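Putative NADH-depentdent flavin oxidoreductase (Cupriavidus metallidurans, PDB 5OCS) is an Old Yellow Enzyme-type ene-reductase, an FMN-dependent flavoprotein that probably draws on NAD(P)H to reduce activated carbon-carbon double bonds. Local coordinates at residues E56-P62 with L71-N75; Q100-A104 with F160-A164. Residue numbers count along the deposited sequence, not the author numbering.

Contact 1 of 2, residues E56-P62 with L71-N75; sequences EATAVSP and LGLYN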
# COMPACT_ATOMS: atom_id res chain seq x y z
N GLU D 56 4.01 -15.17 -0.56
CA GLU D 56 4.61 -15.84 0.56
C GLU D 56 4.47 -17.36 0.54
O GLU D 56 3.58 -17.92 -0.11
CB GLU D 56 3.98 -15.37 1.87
CG GLU D 56 2.54 -15.80 2.06
CD GLU D 56 1.86 -15.05 3.21
OE1 GLU D 56 2.05 -15.44 4.39
OE2 GLU D 56 1.15 -14.07 2.91
N ALA D 57 5.29 -18.00 1.34
CA ALA D 57 5.22 -19.44 1.55
C ALA D 57 3.79 -19.91 1.78
O ALA D 57 3.13 -19.55 2.80
CB ALA D 57 6.10 -19.86 2.74
N THR D 58 3.30 -20.69 0.84
CA THR D 58 1.95 -21.14 0.85
C THR D 58 1.92 -22.65 1.09
O THR D 58 2.44 -23.42 0.27
CB THR D 58 1.29 -20.76 -0.48
OG1 THR D 58 1.23 -19.33 -0.54
CG2 THR D 58 -0.13 -21.33 -0.57
N ALA D 59 1.35 -23.04 2.22
CA ALA D 59 1.37 -24.43 2.69
C ALA D 59 0.59 -25.34 1.76
O ALA D 59 -0.55 -25.04 1.37
CB ALA D 59 0.81 -24.51 4.11
N VAL D 60 1.20 -26.47 1.41
CA VAL D 60 0.56 -27.50 0.63
C VAL D 60 -0.40 -28.39 1.44
O VAL D 60 -1.16 -29.16 0.85
CB VAL D 60 1.60 -28.34 -0.19
CG1 VAL D 60 2.44 -27.42 -1.08
CG2 VAL D 60 2.51 -29.17 0.74
N SER D 61 -0.39 -28.27 2.76
CA SER D 61 -1.28 -29.04 3.64
C SER D 61 -1.28 -28.31 4.93
O SER D 61 -0.36 -27.56 5.22
CB SER D 61 -0.74 -30.47 3.82
OG SER D 61 0.54 -30.50 4.43
N PRO D 62 -2.28 -28.56 5.76
CA PRO D 62 -2.27 -27.88 7.06
C PRO D 62 -1.04 -28.21 7.89
O PRO D 62 -0.50 -27.34 8.53
CB PRO D 62 -3.50 -28.48 7.78
CG PRO D 62 -4.25 -29.27 6.79
CD PRO D 62 -3.50 -29.35 5.50
N LEU D 71 -0.52 -18.76 5.26
CA LEU D 71 -1.28 -18.87 4.02
C LEU D 71 -1.20 -20.32 3.52
O LEU D 71 -0.17 -20.97 3.66
CB LEU D 71 -0.74 -17.89 2.96
CG LEU D 71 -1.69 -17.70 1.78
CD1 LEU D 71 -3.02 -17.05 2.19
CD2 LEU D 71 -0.97 -16.93 0.69
N GLY D 72 -2.33 -20.83 3.04
CA GLY D 72 -2.42 -22.17 2.52
C GLY D 72 -3.12 -22.21 1.17
O GLY D 72 -3.82 -21.28 0.78
N LEU D 73 -2.90 -23.29 0.45
CA LEU D 73 -3.65 -23.58 -0.76
C LEU D 73 -3.99 -25.05 -0.85
O LEU D 73 -3.58 -25.77 -1.79
CB LEU D 73 -2.85 -23.11 -1.97
CG LEU D 73 -3.63 -23.00 -3.26
CD1 LEU D 73 -4.92 -22.19 -3.09
CD2 LEU D 73 -2.74 -22.42 -4.35
N TYR D 74 -4.71 -25.50 0.17
CA TYR D 74 -4.91 -26.93 0.39
C TYR D 74 -6.37 -27.35 0.44
O TYR D 74 -6.69 -28.52 0.71
CB TYR D 74 -4.08 -27.42 1.60
CG TYR D 74 -4.25 -26.66 2.92
CD1 TYR D 74 -5.45 -26.69 3.63
CD2 TYR D 74 -3.21 -25.93 3.47
CE1 TYR D 74 -5.60 -26.01 4.85
CE2 TYR D 74 -3.32 -25.27 4.70
CZ TYR D 74 -4.52 -25.30 5.39
OH TYR D 74 -4.63 -24.62 6.58
N ASN D 75 -7.26 -26.41 0.11
CA ASN D 75 -8.69 -26.72 0.02
C ASN D 75 -9.38 -25.65 -0.81
O ASN D 75 -8.79 -24.61 -1.11
CB ASN D 75 -9.32 -26.90 1.39
CG ASN D 75 -9.34 -25.66 2.22
OD1 ASN D 75 -9.52 -24.56 1.72
ND2 ASN D 75 -9.20 -25.82 3.53
O HOH W 1 2.21 -17.97 4.92

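Contact 2 of 2, residues Q100-A104 with F160-A164; sequences QLAHA and FVAAA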
# COMPACT_ATOMS: atom_id res chain seq x y z
N GLN D 100 5.13 -19.07 -3.92
CA GLN D 100 6.06 -20.03 -3.29
C GLN D 100 5.27 -21.12 -2.61
O GLN D 100 4.47 -20.85 -1.69
CB GLN D 100 6.96 -19.30 -2.29
CG GLN D 100 8.04 -20.18 -1.72
CD GLN D 100 8.76 -19.51 -0.60
OE1 GLN D 100 8.20 -19.29 0.47
NE2 GLN D 100 10.04 -19.22 -0.82
N LEU D 101 5.37 -22.35 -3.11
CA LEU D 101 4.71 -23.47 -2.47
C LEU D 101 5.69 -24.08 -1.47
O LEU D 101 6.88 -24.27 -1.78
CB LEU D 101 4.28 -24.48 -3.51
CG LEU D 101 3.16 -24.09 -4.46
CD1 LEU D 101 2.85 -25.30 -5.35
CD2 LEU D 101 1.90 -23.61 -3.74
N ALA D 102 5.17 -24.44 -0.30
CA ALA D 102 5.99 -24.71 0.86
C ALA D 102 5.45 -25.82 1.73
O ALA D 102 4.28 -26.12 1.75
CB ALA D 102 6.12 -23.44 1.68
N HIS D 103 6.36 -26.43 2.47
CA HIS D 103 6.05 -27.36 3.54
C HIS D 103 7.21 -27.21 4.56
O HIS D 103 8.38 -27.35 4.20
CB HIS D 103 6.03 -28.78 3.00
CG HIS D 103 5.47 -29.78 3.95
ND1 HIS D 103 6.01 -30.02 5.20
CD2 HIS D 103 4.44 -30.64 3.82
CE1 HIS D 103 5.31 -30.96 5.80
NE2 HIS D 103 4.35 -31.36 4.97
N ALA D 104 6.86 -26.87 5.79
CA ALA D 104 7.84 -26.52 6.85
C ALA D 104 8.57 -27.72 7.47
O ALA D 104 9.58 -27.55 8.14
CB ALA D 104 7.15 -25.75 7.97
N PHE D 160 1.78 -31.15 -3.08
CA PHE D 160 2.44 -30.17 -3.93
C PHE D 160 1.76 -30.07 -5.31
O PHE D 160 1.54 -28.97 -5.83
CB PHE D 160 3.92 -30.45 -4.08
CG PHE D 160 4.78 -29.76 -3.05
CD1 PHE D 160 5.26 -28.47 -3.28
CD2 PHE D 160 5.12 -30.40 -1.84
CE1 PHE D 160 6.05 -27.80 -2.33
CE2 PHE D 160 5.94 -29.75 -0.90
CZ PHE D 160 6.38 -28.44 -1.14
N VAL D 161 1.47 -31.22 -5.88
CA VAL D 161 0.73 -31.31 -7.13
C VAL D 161 -0.64 -30.68 -7.02
O VAL D 161 -1.00 -29.89 -7.91
CB VAL D 161 0.61 -32.77 -7.62
CG1 VAL D 161 -0.34 -32.85 -8.82
CG2 VAL D 161 2.00 -33.29 -8.00
N ALA D 162 -1.40 -31.00 -5.98
CA ALA D 162 -2.75 -30.46 -5.85
C ALA D 162 -2.69 -28.94 -5.75
O ALA D 162 -3.46 -28.23 -6.41
CB ALA D 162 -3.51 -31.07 -4.68
N ALA D 163 -1.77 -28.45 -4.94
CA ALA D 163 -1.62 -26.99 -4.75
C ALA D 163 -1.15 -26.31 -6.03
O ALA D 163 -1.61 -25.21 -6.34
CB ALA D 163 -0.67 -26.70 -3.59
N ALA D 164 -0.28 -26.94 -6.79
CA ALA D 164 0.16 -26.40 -8.06
C ALA D 164 -1.00 -26.28 -9.07
O ALA D 164 -1.08 -25.30 -9.78
CB ALA D 164 1.24 -27.27 -8.63

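Contact 1 of 2, residues E56-P62 with L71-N75
Start at Ala59, whose backbone is fully engaged by the loop: Ala59 N donates to Leu71 O (2.9 Å) and Ala59 O accepts from Leu73 N (3.1 Å), both nearly straight. The two bonds straddle Gly72 and make a single beta bridge. Leu71 O also takes a CA-H...O contact from Thr58 CA at 3.5 Å. Upstream, one water accepts from Leu71 N (2.9 Å) and sits 2.6 Å from Glu56 OE1 and 2.8 Å from Ala57 O; the same carboxylate oxygen is held by the backbone N of Gln26. Thr58 OG1 turns back to Glu56 O (2.8 Å), leaving its methyl against Leu73 CB. Strand 52-59 is the second of the (βα)8 barrel, and 71-75 is the end of the loop that leads from it into helix 76-92, on the C-terminal side of the barrel where Ala57 binds FMN. Asn75 N-caps that helix, its OD1 accepting from Asn78 N, while Asn78 OD1 receives Tyr74 N. Besides its bond from Leu73 N, Ala59 O lies near the edge of the Tyr74 ring, 3.5 Å from Tyr74 CD2. Beyond the strand, Pro62 CD stands 3.7 Å from the Tyr74 ring centroid, an apolar CH-pi contact over the face.

Contact 2 of 2, residues Q100-A104 with F160-A164
Apolar side-chain packing does most of the work here. Leu101 points at the helix and spreads over it, with its CB 3.9 Å from Phe160 CE1, its CD2 4.0 Å from Ala163 CB and its CD1 4.2 Å from Ala164 CB. Small alanines on this flank leave room for the leucine, and the short axes of 100-102 and 160-164 approach to 9.5 Å, running roughly antiparallel at 151°. A second set of contacts sets the Phe160 ring against the end of the strand: Leu101 O lies near the plane of the ring, 3.7 Å from Phe160 CE1, Ala102 C is 4.0 Å from Phe160 CZ, and His103 CB is 4.0 Å from Phe160 CE2. Polar groups are served within their own elements or by neighbours: Ala164 N bonds to Phe160 O (2.9 Å) in the helix, the Leu101 backbone pairs with Glu176 and His178 of strand 175-179, and His103 ND1 bonds to Gly105 N. Gln100, an FMN-binding residue, stays out of reach of the helix. A strand with its outward side chain under the returning helix, which then leads into the adjacent parallel strand 175-179, is the beta-alpha-beta crossover of the TIM barrel.

How the contacts relate
The two contacts sit side by side on neighbouring barrel strands, 52-59 and 96-102, with centres about 7 Å apart. Thr58 N to Gln100 O (2.8 Å) and Thr58 O to Ala102 N (3.0 Å) are probable hydrogen bonds of the sheet that joins them. Both are largely buried, but contact 1 reaches the surface at Pro62, whereas every touching residue of contact 2 is buried. Their chemistry follows their place: contact 1, strand to loop, combines backbone bonds and a water with packing of Leu71 and Tyr74, while contact 2, strand to helix, is carried by side-chain packing, with no hydrogen bond between the two segments. The outer layers also meet, Leu73 O packing 3.5 Å from Ala163 CB. The FMN-binding residues Ala57 and Gln100 touch as well.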